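Local coordinates for protein leucyl-trna synthetase (PDB 5FOC) that is the editing domain of a class I leucyl-tRNA synthetase, which probably removes wrongly attached amino acids from tRNA(Leu) by hydrolysis, at residues A[298-301]-A[306-309]; A[264-269]-A[310-315]; A[100-105]-A[170-175]; A[93-98]-A[108-113]. The protein carries 2 engineered substitutions. All coordinates share one frame; numbering follows the deposited sequence.

Contact 1. Residues A[298-301]-A[306-309]; sequences IELP and NTGK
L300 and T307 meet through their first torsions: CG of L300 lies anti to the carbonyl carbon (chi1 -81°), while chi1 of T307 (63°) sets OG1 between the backbone N and the carbonyl carbon, which leaves CG2 anti to the carbonyl carbon, facing the leucine. The contact joins strand 298-299 to the first turn of helix 307-314 in the editing domain, N306 being the N-cap residue, though its side chain makes no capping bond. The two side chains cross at about a right angle, and CG2 of T307 rests against the leucine branch, 3.8 Å from CD1 of L300. Threonine suits this place because it has one face of each kind: its methyl group goes to the leucine, while OG1 turns to NE2 of Q336 on helix 325-339. I298 packs against the same helix, and its backbone carbonyl faces the start of helix 307-314. I298 O lies 5.0 Å from T307 N, too far for a direct bond, and one ordered water bridges the two. That water gives a hydrogen bond to I298 O at 2.7 Å and accepts one from T307 N, a first-turn amide that no earlier turn of the helix could satisfy, at 2.9 Å.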
loop_
_atom_site.group_PDB
_atom_site.type_symbol
_atom_site.label_atom_id
_atom_site.label_comp_id
_atom_site.label_asym_id
_atom_site.label_seq_id
_atom_site.Cartn_x
_atom_site.Cartn_y
_atom_site.Cartn_z
ATOM N N ILE A 298 -0.890 20.078 -2.254
ATOM C CA ILE A 298 -1.481 20.693 -3.477
ATOM C C ILE A 298 -2.463 21.785 -3.070
ATOM O O ILE A 298 -3.407 21.528 -2.322
ATOM C CB ILE A 298 -2.221 19.675 -4.385
ATOM C CG1 ILE A 298 -1.273 18.590 -4.900
ATOM C CG2 ILE A 298 -2.797 20.390 -5.643
ATOM C CD1 ILE A 298 -1.939 17.403 -5.550
ATOM N N GLU A 299 -2.280 22.976 -3.641
ATOM C CA GLU A 299 -3.235 24.052 -3.469
ATOM C C GLU A 299 -3.924 24.348 -4.817
ATOM O O GLU A 299 -3.320 24.236 -5.885
ATOM C CB GLU A 299 -2.604 25.310 -2.912
ATOM C CG GLU A 299 -1.551 25.990 -3.753
ATOM C CD GLU A 299 -1.206 27.368 -3.227
ATOM O OE1 GLU A 299 -1.693 27.740 -2.135
ATOM O OE2 GLU A 299 -0.429 28.074 -3.892
ATOM N N LEU A 300 -5.197 24.678 -4.748
ATOM C CA LEU A 300 -5.942 25.047 -5.943
ATOM C C LEU A 300 -6.186 26.532 -5.813
ATOM O O LEU A 300 -6.479 27.021 -4.706
ATOM C CB LEU A 300 -7.253 24.281 -6.059
ATOM C CG LEU A 300 -7.101 22.859 -6.622
ATOM C CD1 LEU A 300 -8.408 22.123 -6.530
ATOM C CD2 LEU A 300 -6.613 22.913 -8.054
ATOM N N PRO A 301 -6.017 27.262 -6.925
ATOM C CA PRO A 301 -6.301 28.699 -6.894
ATOM C C PRO A 301 -7.727 28.965 -6.396
ATOM O O PRO A 301 -8.633 28.206 -6.703
ATOM C CB PRO A 301 -6.143 29.115 -8.369
ATOM C CG PRO A 301 -5.326 28.043 -8.987
ATOM C CD PRO A 301 -5.716 26.787 -8.288
ATOM N N ASN A 306 -5.681 21.484 1.266
ATOM C CA ASN A 306 -6.676 20.622 1.920
ATOM C C ASN A 306 -7.942 20.512 1.090
ATOM O O ASN A 306 -9.046 20.571 1.599
ATOM C CB ASN A 306 -6.909 21.056 3.360
ATOM C CG ASN A 306 -5.715 20.740 4.189
ATOM O OD1 ASN A 306 -5.400 19.583 4.356
ATOM N ND2 ASN A 306 -4.996 21.756 4.644
ATOM N N THR A 307 -7.719 20.313 -0.204
ATOM C CA THR A 307 -8.799 20.200 -1.140
ATOM C C THR A 307 -9.656 18.931 -0.965
ATOM O O THR A 307 -10.831 18.912 -1.380
ATOM C CB THR A 307 -8.312 20.374 -2.628
ATOM O OG1 THR A 307 -7.398 19.350 -2.983
ATOM C CG2 THR A 307 -7.622 21.710 -2.825
ATOM N N GLY A 308 -9.102 17.883 -0.370
ATOM C CA GLY A 308 -9.869 16.691 -0.092
ATOM C C GLY A 308 -11.042 16.977 0.817
ATOM O O GLY A 308 -12.155 16.562 0.546
ATOM N N LYS A 309 -10.766 17.676 1.926
ATOM C CA LYS A 309 -11.794 18.129 2.852
ATOM C C LYS A 309 -12.741 19.125 2.160
ATOM O O LYS A 309 -13.952 19.052 2.326
ATOM C CB LYS A 309 -11.145 18.794 4.077
ATOM C CG LYS A 309 -12.127 19.250 5.148
ATOM C CD LYS A 309 -11.430 19.852 6.363
ATOM C CE LYS A 309 -12.495 20.489 7.222
ATOM N NZ LYS A 309 -12.031 21.158 8.449
HETATM O O HOH W 1 -5.211 19.729 -1.592
#

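Contact 2. Residues A[264-269]-A[310-315]; sequences DDYACL and YYYEKE
The ring of Y312 lies against helix 263-274, meeting Y266 and A267 on the same side of its plane, and this is where the contact is tight. CE2 of Y266 comes over one face of the Y312 ring, 3.5 Å from CD2, while CD2 of the same tyrosine lies 3.6 Å from CG of Y312. The two side chains cross at about a right angle. Their ring planes meet at 59° with centroids 5.0 Å apart, an oblique pairing that fits neither a stack nor a T-shape. Beside it, the methyl group of A267 approaches the other half of the Y312 ring, CB lying 3.7 Å from CE1. A small residue suits this place, since it lets the backbones draw together until CA of A267 and CA of Y312 are 6.9 Å apart. Both tyrosines extend from their helices with CG anti to the backbone N (chi1 -173° for Y266 and -179° for Y312), which carries the rings across the space between the backbones. The result is a helix-to-helix packing of 263-274 against 307-314, with helix 325-339 adding L325 against A267 and L332 against Y311. Away from this packed part the contact turns polar and loose. E313 is exposed and makes no close contact with 264-269, with a long, weak ion pair to K309. The phenol end of Y312 reaches past A267 to a water, which lies 2.7 Å from Y312 OH and donates to the backbone oxygen A267 O at 2.8 Å.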
loop_
_atom_site.group_PDB
_atom_site.type_symbol
_atom_site.label_atom_id
_atom_site.label_comp_id
_atom_site.label_asym_id
_atom_site.label_seq_id
_atom_site.Cartn_x
_atom_site.Cartn_y
_atom_site.Cartn_z
ATOM N N ASP A 264 -11.692 10.856 -1.184
ATOM C CA ASP A 264 -12.053 9.516 -0.754
ATOM C C ASP A 264 -11.252 9.152 0.503
ATOM O O ASP A 264 -11.832 8.618 1.465
ATOM C CB ASP A 264 -11.917 8.420 -1.821
ATOM C CG ASP A 264 -10.621 8.419 -2.531
ATOM O OD1 ASP A 264 -9.938 9.465 -2.643
ATOM O OD2 ASP A 264 -10.284 7.335 -3.038
ATOM N N ASP A 265 -9.972 9.525 0.509
ATOM C CA ASP A 265 -9.088 9.243 1.678
ATOM C C ASP A 265 -9.613 9.994 2.863
ATOM O O ASP A 265 -9.762 9.426 3.952
ATOM C CB ASP A 265 -7.651 9.686 1.387
ATOM C CG ASP A 265 -6.978 8.838 0.293
ATOM O OD1 ASP A 265 -7.655 7.876 -0.210
ATOM O OD2 ASP A 265 -5.827 9.111 -0.087
ATOM N N TYR A 266 -9.915 11.270 2.666
ATOM C CA TYR A 266 -10.507 12.087 3.718
ATOM C C TYR A 266 -11.769 11.445 4.285
ATOM O O TYR A 266 -11.976 11.368 5.523
ATOM C CB TYR A 266 -10.838 13.491 3.208
ATOM C CG TYR A 266 -11.286 14.380 4.320
ATOM C CD1 TYR A 266 -10.347 15.069 5.071
ATOM C CD2 TYR A 266 -12.622 14.475 4.690
ATOM C CE1 TYR A 266 -10.741 15.852 6.172
ATOM C CE2 TYR A 266 -13.022 15.249 5.787
ATOM C CZ TYR A 266 -12.074 15.944 6.521
ATOM O OH TYR A 266 -12.438 16.721 7.599
ATOM N N ALA A 267 -12.657 11.031 3.369
ATOM C CA ALA A 267 -13.935 10.437 3.737
ATOM C C ALA A 267 -13.770 9.203 4.608
ATOM O O ALA A 267 -14.485 9.038 5.602
ATOM C CB ALA A 267 -14.724 10.067 2.494
ATOM N N CYS A 268 -12.841 8.350 4.228
ATOM C CA CYS A 268 -12.643 7.066 4.903
ATOM C C CYS A 268 -12.057 7.305 6.318
ATOM O O CYS A 268 -12.521 6.712 7.317
ATOM C CB CYS A 268 -11.736 6.166 4.093
ATOM S SG CYS A 268 -11.427 4.564 4.813
ATOM N N LEU A 269 -11.055 8.173 6.365
ATOM C CA LEU A 269 -10.452 8.526 7.648
ATOM C C LEU A 269 -11.491 9.174 8.576
ATOM O O LEU A 269 -11.563 8.820 9.772
ATOM C CB LEU A 269 -9.197 9.390 7.442
ATOM C CG LEU A 269 -8.467 9.836 8.731
ATOM C CD1 LEU A 269 -8.091 8.651 9.644
ATOM C CD2 LEU A 269 -7.248 10.682 8.336
ATOM N N TYR A 310 -12.180 20.077 1.430
ATOM C CA TYR A 310 -12.999 21.102 0.748
ATOM C C TYR A 310 -14.099 20.460 -0.132
ATOM O O TYR A 310 -15.241 20.859 -0.037
ATOM C CB TYR A 310 -12.132 22.044 -0.096
ATOM C CG TYR A 310 -12.925 23.120 -0.783
ATOM C CD1 TYR A 310 -13.193 24.334 -0.156
ATOM C CD2 TYR A 310 -13.419 22.923 -2.082
ATOM C CE1 TYR A 310 -13.948 25.322 -0.788
ATOM C CE2 TYR A 310 -14.153 23.903 -2.721
ATOM C CZ TYR A 310 -14.418 25.095 -2.066
ATOM O OH TYR A 310 -15.143 26.059 -2.729
ATOM N N TYR A 311 -13.745 19.470 -0.955
ATOM C CA TYR A 311 -14.752 18.784 -1.819
ATOM C C TYR A 311 -15.652 17.790 -1.076
ATOM O O TYR A 311 -16.812 17.614 -1.453
ATOM C CB TYR A 311 -14.112 18.177 -3.071
ATOM C CG TYR A 311 -13.724 19.289 -4.008
ATOM C CD1 TYR A 311 -14.694 19.936 -4.819
ATOM C CD2 TYR A 311 -12.428 19.790 -4.036
ATOM C CE1 TYR A 311 -14.350 21.006 -5.656
ATOM C CE2 TYR A 311 -12.069 20.844 -4.902
ATOM C CZ TYR A 311 -13.033 21.466 -5.693
ATOM O OH TYR A 311 -12.677 22.522 -6.536
ATOM N N TYR A 312 -15.124 17.155 -0.018
ATOM C CA TYR A 312 -15.951 16.371 0.891
ATOM C C TYR A 312 -17.132 17.213 1.391
ATOM O O TYR A 312 -18.289 16.805 1.296
ATOM C CB TYR A 312 -15.108 15.906 2.064
ATOM C CG TYR A 312 -15.811 15.059 3.076
ATOM C CD1 TYR A 312 -16.056 13.701 2.835
ATOM C CD2 TYR A 312 -16.218 15.607 4.303
ATOM C CE1 TYR A 312 -16.690 12.906 3.772
ATOM C CE2 TYR A 312 -16.861 14.817 5.255
ATOM C CZ TYR A 312 -17.084 13.468 4.987
ATOM O OH TYR A 312 -17.698 12.690 5.906
ATOM N N GLU A 313 -16.823 18.406 1.881
ATOM C CA GLU A 313 -17.830 19.304 2.468
ATOM C C GLU A 313 -18.748 19.950 1.446
ATOM O O GLU A 313 -19.962 19.977 1.646
ATOM C CB GLU A 313 -17.152 20.403 3.275
ATOM C CG GLU A 313 -16.439 19.889 4.520
ATOM C CD GLU A 313 -15.686 20.987 5.232
ATOM O OE1 GLU A 313 -15.389 22.013 4.562
ATOM O OE2 GLU A 313 -15.386 20.836 6.455
ATOM N N LYS A 314 -18.161 20.480 0.371
ATOM C CA LYS A 314 -18.921 21.193 -0.651
ATOM C C LYS A 314 -19.866 20.249 -1.379
ATOM O O LYS A 314 -20.997 20.642 -1.644
ATOM C CB LYS A 314 -17.994 21.874 -1.654
ATOM C CG LYS A 314 -18.684 22.738 -2.693
ATOM C CD LYS A 314 -17.664 23.214 -3.704
ATOM C CE LYS A 314 -18.287 24.059 -4.792
ATOM N NZ LYS A 314 -17.205 24.722 -5.567
ATOM N N GLU A 315 -19.431 19.018 -1.687
ATOM C CA GLU A 315 -20.313 18.055 -2.409
ATOM C C GLU A 315 -21.192 17.200 -1.485
ATOM O O GLU A 315 -21.938 16.319 -1.955
ATOM C CB GLU A 315 -19.538 17.149 -3.368
ATOM C CG GLU A 315 -18.553 17.821 -4.313
ATOM C CD GLU A 315 -19.153 18.846 -5.249
ATOM O OE1 GLU A 315 -20.338 18.722 -5.622
ATOM O OE2 GLU A 315 -18.405 19.778 -5.637
HETATM O O HOH W 2 -17.026 10.144 5.601
#

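Contact 3. Residues A[100-105]-A[170-175]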
loop_
_atom_site.group_PDB
_atom_site.type_symbol
_atom_site.label_atom_id
_atom_site.label_comp_id
_atom_site.label_asym_id
_atom_site.label_seq_id
_atom_site.Cartn_x
_atom_site.Cartn_y
_atom_site.Cartn_z
ATOM N N LYS A 100 9.982 -32.432 -1.115
ATOM C CA LYS A 100 10.555 -33.362 -0.121
ATOM C C LYS A 100 11.901 -32.916 0.485
ATOM O O LYS A 100 12.086 -32.966 1.715
ATOM C CB LYS A 100 10.679 -34.783 -0.697
ATOM C CG LYS A 100 10.567 -35.882 0.352
ATOM C CD LYS A 100 11.913 -36.317 0.912
ATOM C CE LYS A 100 11.739 -37.476 1.885
ATOM N NZ LYS A 100 13.021 -38.188 2.137
ATOM N N GLY A 101 12.812 -32.463 -0.378
ATOM C CA GLY A 101 14.139 -32.006 0.036
ATOM C C GLY A 101 14.305 -30.505 0.224
ATOM O O GLY A 101 15.433 -29.996 0.164
ATOM N N GLU A 102 13.195 -29.797 0.462
ATOM C CA GLU A 102 13.200 -28.345 0.669
ATOM C C GLU A 102 12.957 -27.932 2.113
ATOM O O GLU A 102 12.512 -26.799 2.380
ATOM C CB GLU A 102 12.150 -27.684 -0.207
ATOM C CG GLU A 102 12.386 -27.936 -1.669
ATOM C CD GLU A 102 11.424 -27.172 -2.543
ATOM O OE1 GLU A 102 10.249 -26.996 -2.176
ATOM O OE2 GLU A 102 11.830 -26.783 -3.622
ATOM N N GLU A 103 13.261 -28.813 3.060
ATOM C CA GLU A 103 13.048 -28.458 4.439
ATOM C C GLU A 103 13.944 -27.323 4.922
ATOM O O GLU A 103 13.498 -26.510 5.722
ATOM C CB GLU A 103 13.195 -29.664 5.383
ATOM C CG GLU A 103 12.384 -29.500 6.657
ATOM C CD GLU A 103 10.882 -29.780 6.508
ATOM O OE1 GLU A 103 10.403 -30.308 5.449
ATOM O OE2 GLU A 103 10.171 -29.468 7.506
ATOM N N ASP A 104 15.191 -27.277 4.458
ATOM C CA ASP A 104 16.123 -26.183 4.824
ATOM C C ASP A 104 15.576 -24.820 4.377
ATOM O O ASP A 104 15.700 -23.830 5.122
ATOM C CB ASP A 104 17.553 -26.415 4.272
ATOM C CG ASP A 104 18.317 -27.574 4.988
ATOM O OD1 ASP A 104 18.031 -27.905 6.168
ATOM O OD2 ASP A 104 19.231 -28.144 4.355
ATOM N N LEU A 105 14.947 -24.789 3.194
ATOM C CA LEU A 105 14.261 -23.596 2.686
ATOM C C LEU A 105 13.119 -23.183 3.610
ATOM O O LEU A 105 13.009 -22.008 3.966
ATOM C CB LEU A 105 13.687 -23.817 1.281
ATOM C CG LEU A 105 14.656 -24.169 0.157
ATOM C CD1 LEU A 105 13.946 -24.087 -1.195
ATOM C CD2 LEU A 105 15.874 -23.263 0.143
ATOM N N MET A 170 12.871 -18.661 -12.150
ATOM C CA MET A 170 13.886 -19.014 -11.179
ATOM C C MET A 170 13.403 -20.150 -10.311
ATOM O O MET A 170 12.226 -20.296 -10.085
ATOM C CB MET A 170 14.206 -17.754 -10.371
ATOM C CG MET A 170 14.938 -16.727 -11.217
ATOM S SD MET A 170 15.003 -15.059 -10.563
ATOM C CE MET A 170 15.738 -15.456 -9.037
ATOM N N THR A 171 14.335 -20.953 -9.794
ATOM C CA THR A 171 13.995 -21.968 -8.819
ATOM C C THR A 171 13.730 -21.274 -7.461
ATOM O O THR A 171 14.093 -20.109 -7.209
ATOM C CB THR A 171 15.135 -22.990 -8.627
ATOM O OG1 THR A 171 16.282 -22.333 -8.061
ATOM C CG2 THR A 171 15.504 -23.629 -9.948
ATOM N N LYS A 172 13.125 -22.035 -6.576
ATOM C CA LYS A 172 12.812 -21.568 -5.249
ATOM C C LYS A 172 14.076 -21.040 -4.540
ATOM O O LYS A 172 14.083 -19.936 -3.969
ATOM C CB LYS A 172 12.162 -22.700 -4.457
ATOM C CG LYS A 172 11.018 -22.264 -3.589
ATOM C CD LYS A 172 10.280 -23.452 -2.964
ATOM C CE LYS A 172 9.142 -23.960 -3.841
ATOM N NZ LYS A 172 8.433 -25.116 -3.238
ATOM N N GLU A 173 15.147 -21.815 -4.656
ATOM C CA GLU A 173 16.420 -21.475 -4.063
ATOM C C GLU A 173 16.954 -20.183 -4.669
ATOM O O GLU A 173 17.371 -19.281 -3.919
ATOM C CB GLU A 173 17.393 -22.624 -4.236
ATOM C CG GLU A 173 18.679 -22.479 -3.469
ATOM C CD GLU A 173 19.346 -23.826 -3.277
ATOM O OE1 GLU A 173 18.709 -24.725 -2.671
ATOM O OE2 GLU A 173 20.487 -23.994 -3.755
ATOM N N GLU A 174 16.901 -20.080 -6.018
ATOM C CA GLU A 174 17.341 -18.874 -6.703
ATOM C C GLU A 174 16.559 -17.642 -6.246
ATOM O O GLU A 174 17.145 -16.600 -6.058
ATOM C CB GLU A 174 17.282 -19.032 -8.227
ATOM C CG GLU A 174 18.377 -19.939 -8.754
ATOM C CD GLU A 174 18.187 -20.317 -10.205
ATOM O OE1 GLU A 174 17.066 -20.103 -10.784
ATOM O OE2 GLU A 174 19.185 -20.846 -10.762
ATOM N N ILE A 175 15.254 -17.765 -6.060
ATOM C CA ILE A 175 14.410 -16.636 -5.594
ATOM C C ILE A 175 14.812 -16.186 -4.183
ATOM O O ILE A 175 15.009 -14.985 -3.927
ATOM C CB ILE A 175 12.899 -16.980 -5.610
ATOM C CG1 ILE A 175 12.485 -17.217 -7.078
ATOM C CG2 ILE A 175 12.021 -15.877 -5.021
ATOM C CD1 ILE A 175 11.109 -17.825 -7.265
#
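E102 and K172 cross at about a right angle, so that the carboxylate lies over the far end of the lysine chain. The glutamate runs extended beyond CG, whereas the lysine bends at its third torsion (chi3 -90°), and the bend swings NZ round to OE1 of E102. The resulting salt bridge is 2.8 Å from NZ to OE1, with the ammonium on the syn side of the oxygen and only 15° out of the carboxylate plane. The same OE1 accepts from the backbone N of E99, and NZ has a weak second bond to D97 O; the buried lysine is thus tied to the loop as well as to the acid. L105 suits the greasy part of the lysine, its CD1 lying 4.0 Å from CB of K172. E173 stays at the margin, OE1 4.3 Å from CD2 of L105. On the lysine's own side a capping box starts the helix: T171 OG1 accepts from E174 N, and E174 OE1 accepts from T171 N. The contact thus joins the beginning of helix 103-109 to that of helix 172-178, with L105 also touching I176 and K172 lying against L202 of strand 201-202.

Contact 4. Residues A[93-98]-A[108-113]; sequences TFFTDF and KIWNED
The segment 93-98 runs without regular helix or strand past the place where helix 103-109 ends, and its backbone stays well clear of the other, CA of F98 and CA of I109 being 11.0 Å apart, so that large side chains have to bridge the distance. W110, the centre of an inverse gamma turn just after that helix, carries most of the bridge. The six-membered part of its indole points an edge at the face of F95: CZ2 stands 3.7 Å from CE1 of F95, and the planes are at 90°, a T-shaped pair. With CG between the backbone N and the carbonyl carbon (chi1 62°), the F95 ring is carried toward the indole. F98 reverses the roles, turning its own edge toward the face of the five-membered ring in an offset edge-to-face pair with the planes at 89° and the centroids 5.6 Å apart. Tryptophan is well suited here, since one flat group can offer an edge to one ring and a face to another. At the edge of the F98 ring, near its plane, lies the end of I109, CD1 3.8 Å from CE1. Beyond the turn a second helix begins, where N111 as N-cap accepts from D113 N through OD1 at 3.0 Å. Helix 18-35 borders the group through I29 against W110 and S32 against F95. F95, F98 and W110 together form an aromatic cluster, which here packs an irregular loop of the editing domain against the junction between helices 103-109 and 112-118.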
loop_
_atom_site.group_PDB
_atom_site.type_symbol
_atom_site.label_atom_id
_atom_site.label_comp_id
_atom_site.label_asym_id
_atom_site.label_seq_id
_atom_site.Cartn_x
_atom_site.Cartn_y
_atom_site.Cartn_z
ATOM N N THR A 93 -3.684 -23.872 -0.918
ATOM C CA THR A 93 -3.981 -22.557 -1.549
ATOM C C THR A 93 -3.488 -21.314 -0.775
ATOM O O THR A 93 -3.607 -20.178 -1.273
ATOM C CB THR A 93 -5.505 -22.357 -1.847
ATOM O OG1 THR A 93 -6.259 -22.459 -0.631
ATOM C CG2 THR A 93 -6.029 -23.377 -2.852
ATOM N N PHE A 94 -2.943 -21.524 0.420
ATOM C CA PHE A 94 -2.396 -20.437 1.248
ATOM C C PHE A 94 -0.896 -20.133 1.054
ATOM O O PHE A 94 -0.456 -19.002 1.314
ATOM C CB PHE A 94 -2.677 -20.722 2.712
ATOM C CG PHE A 94 -4.116 -20.585 3.078
ATOM C CD1 PHE A 94 -4.650 -19.345 3.397
ATOM C CD2 PHE A 94 -4.952 -21.699 3.080
ATOM C CE1 PHE A 94 -5.981 -19.229 3.740
ATOM C CE2 PHE A 94 -6.292 -21.593 3.423
ATOM C CZ PHE A 94 -6.807 -20.352 3.748
ATOM N N PHE A 95 -0.122 -21.133 0.641
ATOM C CA PHE A 95 1.320 -20.977 0.367
ATOM C C PHE A 95 1.806 -22.095 -0.544
ATOM O O PHE A 95 1.241 -23.191 -0.565
ATOM C CB PHE A 95 2.158 -20.868 1.673
ATOM C CG PHE A 95 2.105 -22.086 2.588
ATOM C CD1 PHE A 95 2.966 -23.146 2.394
ATOM C CD2 PHE A 95 1.272 -22.109 3.694
ATOM C CE1 PHE A 95 2.941 -24.259 3.217
ATOM C CE2 PHE A 95 1.249 -23.219 4.562
ATOM C CZ PHE A 95 2.081 -24.292 4.324
ATOM N N THR A 96 2.820 -21.798 -1.333
ATOM C CA THR A 96 3.420 -22.804 -2.195
ATOM C C THR A 96 4.008 -23.931 -1.309
ATOM O O THR A 96 4.790 -23.678 -0.373
ATOM C CB THR A 96 4.490 -22.175 -3.076
ATOM O OG1 THR A 96 3.916 -21.121 -3.895
ATOM C CG2 THR A 96 5.205 -23.238 -3.932
ATOM N N ASP A 97 3.585 -25.168 -1.575
ATOM C CA ASP A 97 4.068 -26.316 -0.827
ATOM C C ASP A 97 5.574 -26.516 -0.998
ATOM O O ASP A 97 6.141 -26.271 -2.066
ATOM C CB ASP A 97 3.343 -27.591 -1.248
ATOM C CG ASP A 97 1.888 -27.572 -0.866
ATOM O OD1 ASP A 97 1.085 -26.975 -1.606
ATOM O OD2 ASP A 97 1.558 -28.132 0.199
ATOM N N PHE A 98 6.202 -26.962 0.076
ATOM C CA PHE A 98 7.610 -27.313 0.066
ATOM C C PHE A 98 7.750 -28.780 -0.294
ATOM O O PHE A 98 7.086 -29.633 0.281
ATOM C CB PHE A 98 8.262 -27.014 1.423
ATOM C CG PHE A 98 8.302 -25.562 1.743
ATOM C CD1 PHE A 98 9.348 -24.774 1.307
ATOM C CD2 PHE A 98 7.256 -24.965 2.432
ATOM C CE1 PHE A 98 9.377 -23.410 1.596
ATOM C CE2 PHE A 98 7.271 -23.607 2.720
ATOM C CZ PHE A 98 8.330 -22.824 2.297
ATOM N N LYS A 108 14.407 -21.755 6.761
ATOM C CA LYS A 108 14.961 -20.429 6.529
ATOM C C LYS A 108 13.861 -19.361 6.456
ATOM O O LYS A 108 14.029 -18.252 6.964
ATOM C CB LYS A 108 15.796 -20.427 5.239
ATOM C CG LYS A 108 16.567 -19.143 4.937
ATOM C CD LYS A 108 17.312 -19.246 3.601
ATOM C CE LYS A 108 18.451 -18.233 3.416
ATOM N NZ LYS A 108 18.100 -16.828 3.760
ATOM N N ILE A 109 12.736 -19.705 5.824
ATOM C CA ILE A 109 11.635 -18.742 5.592
ATOM C C ILE A 109 10.823 -18.611 6.879
ATOM O O ILE A 109 10.531 -17.483 7.290
ATOM C CB ILE A 109 10.720 -19.124 4.365
ATOM C CG1 ILE A 109 11.564 -19.127 3.114
ATOM C CG2 ILE A 109 9.612 -18.105 4.219
ATOM C CD1 ILE A 109 10.927 -19.910 2.008
ATOM N N TRP A 110 10.473 -19.744 7.505
ATOM C CA TRP A 110 9.633 -19.750 8.724
ATOM C C TRP A 110 10.507 -19.513 9.943
ATOM O O TRP A 110 10.755 -20.412 10.726
ATOM C CB TRP A 110 8.833 -21.039 8.843
ATOM C CG TRP A 110 7.849 -21.252 7.663
ATOM C CD1 TRP A 110 7.666 -20.458 6.551
ATOM C CD2 TRP A 110 6.931 -22.330 7.529
ATOM N NE1 TRP A 110 6.698 -21.003 5.713
ATOM C CE2 TRP A 110 6.240 -22.156 6.282
ATOM C CE3 TRP A 110 6.640 -23.456 8.307
ATOM C CZ2 TRP A 110 5.249 -23.024 5.867
ATOM C CZ3 TRP A 110 5.689 -24.339 7.859
ATOM C CH2 TRP A 110 4.993 -24.108 6.648
ATOM N N ASN A 111 11.049 -18.324 10.016
ATOM C CA ASN A 111 12.177 -18.019 10.925
ATOM C C ASN A 111 12.153 -16.554 11.154
ATOM O O ASN A 111 12.072 -15.771 10.236
ATOM C CB ASN A 111 13.486 -18.456 10.232
ATOM C CG ASN A 111 14.676 -18.503 11.150
ATOM O OD1 ASN A 111 14.975 -17.551 11.851
ATOM N ND2 ASN A 111 15.411 -19.578 11.068
ATOM N N GLU A 112 12.303 -16.099 12.394
ATOM C CA GLU A 112 12.327 -14.665 12.634
ATOM C C GLU A 112 13.385 -13.925 11.808
ATOM O O GLU A 112 13.150 -12.781 11.385
ATOM C CB GLU A 112 12.649 -14.400 14.139
ATOM C CG GLU A 112 12.364 -12.975 14.565
ATOM C CD GLU A 112 13.095 -12.621 15.866
ATOM O OE1 GLU A 112 14.344 -12.635 15.835
ATOM O OE2 GLU A 112 12.430 -12.360 16.888
ATOM N N ASP A 113 14.550 -14.558 11.602
ATOM C CA ASP A 113 15.687 -13.954 10.869
ATOM C C ASP A 113 15.250 -13.570 9.437
ATOM O O ASP A 113 15.720 -12.594 8.892
ATOM C CB ASP A 113 16.870 -14.917 10.737
ATOM C CG ASP A 113 17.725 -15.050 12.003
ATOM O OD1 ASP A 113 17.626 -14.205 12.912
ATOM O OD2 ASP A 113 18.517 -16.011 12.023
#

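Overall arrangement
From the N terminus the chain passes through strand 7-15 and helix 18-35 and then a long unmodelled loop before reaching 93-98. Contact 4 closes a short loop from there to 108-113. Contact 3 starts inside it, at 100-105, and ends much later at 170-175, so the two cross; they also touch, through K172 and D97, and tie helix 103-109 and the loop 93-98 before it to helix 172-178. On the other side of the domain's centre, contact 2 spans 264-269 to 310-315, joining helix 263-274 to helix 307-314. Contact 1 falls within that span and joins strand 298-299 to the start of that same helix, with Y266 touching K309.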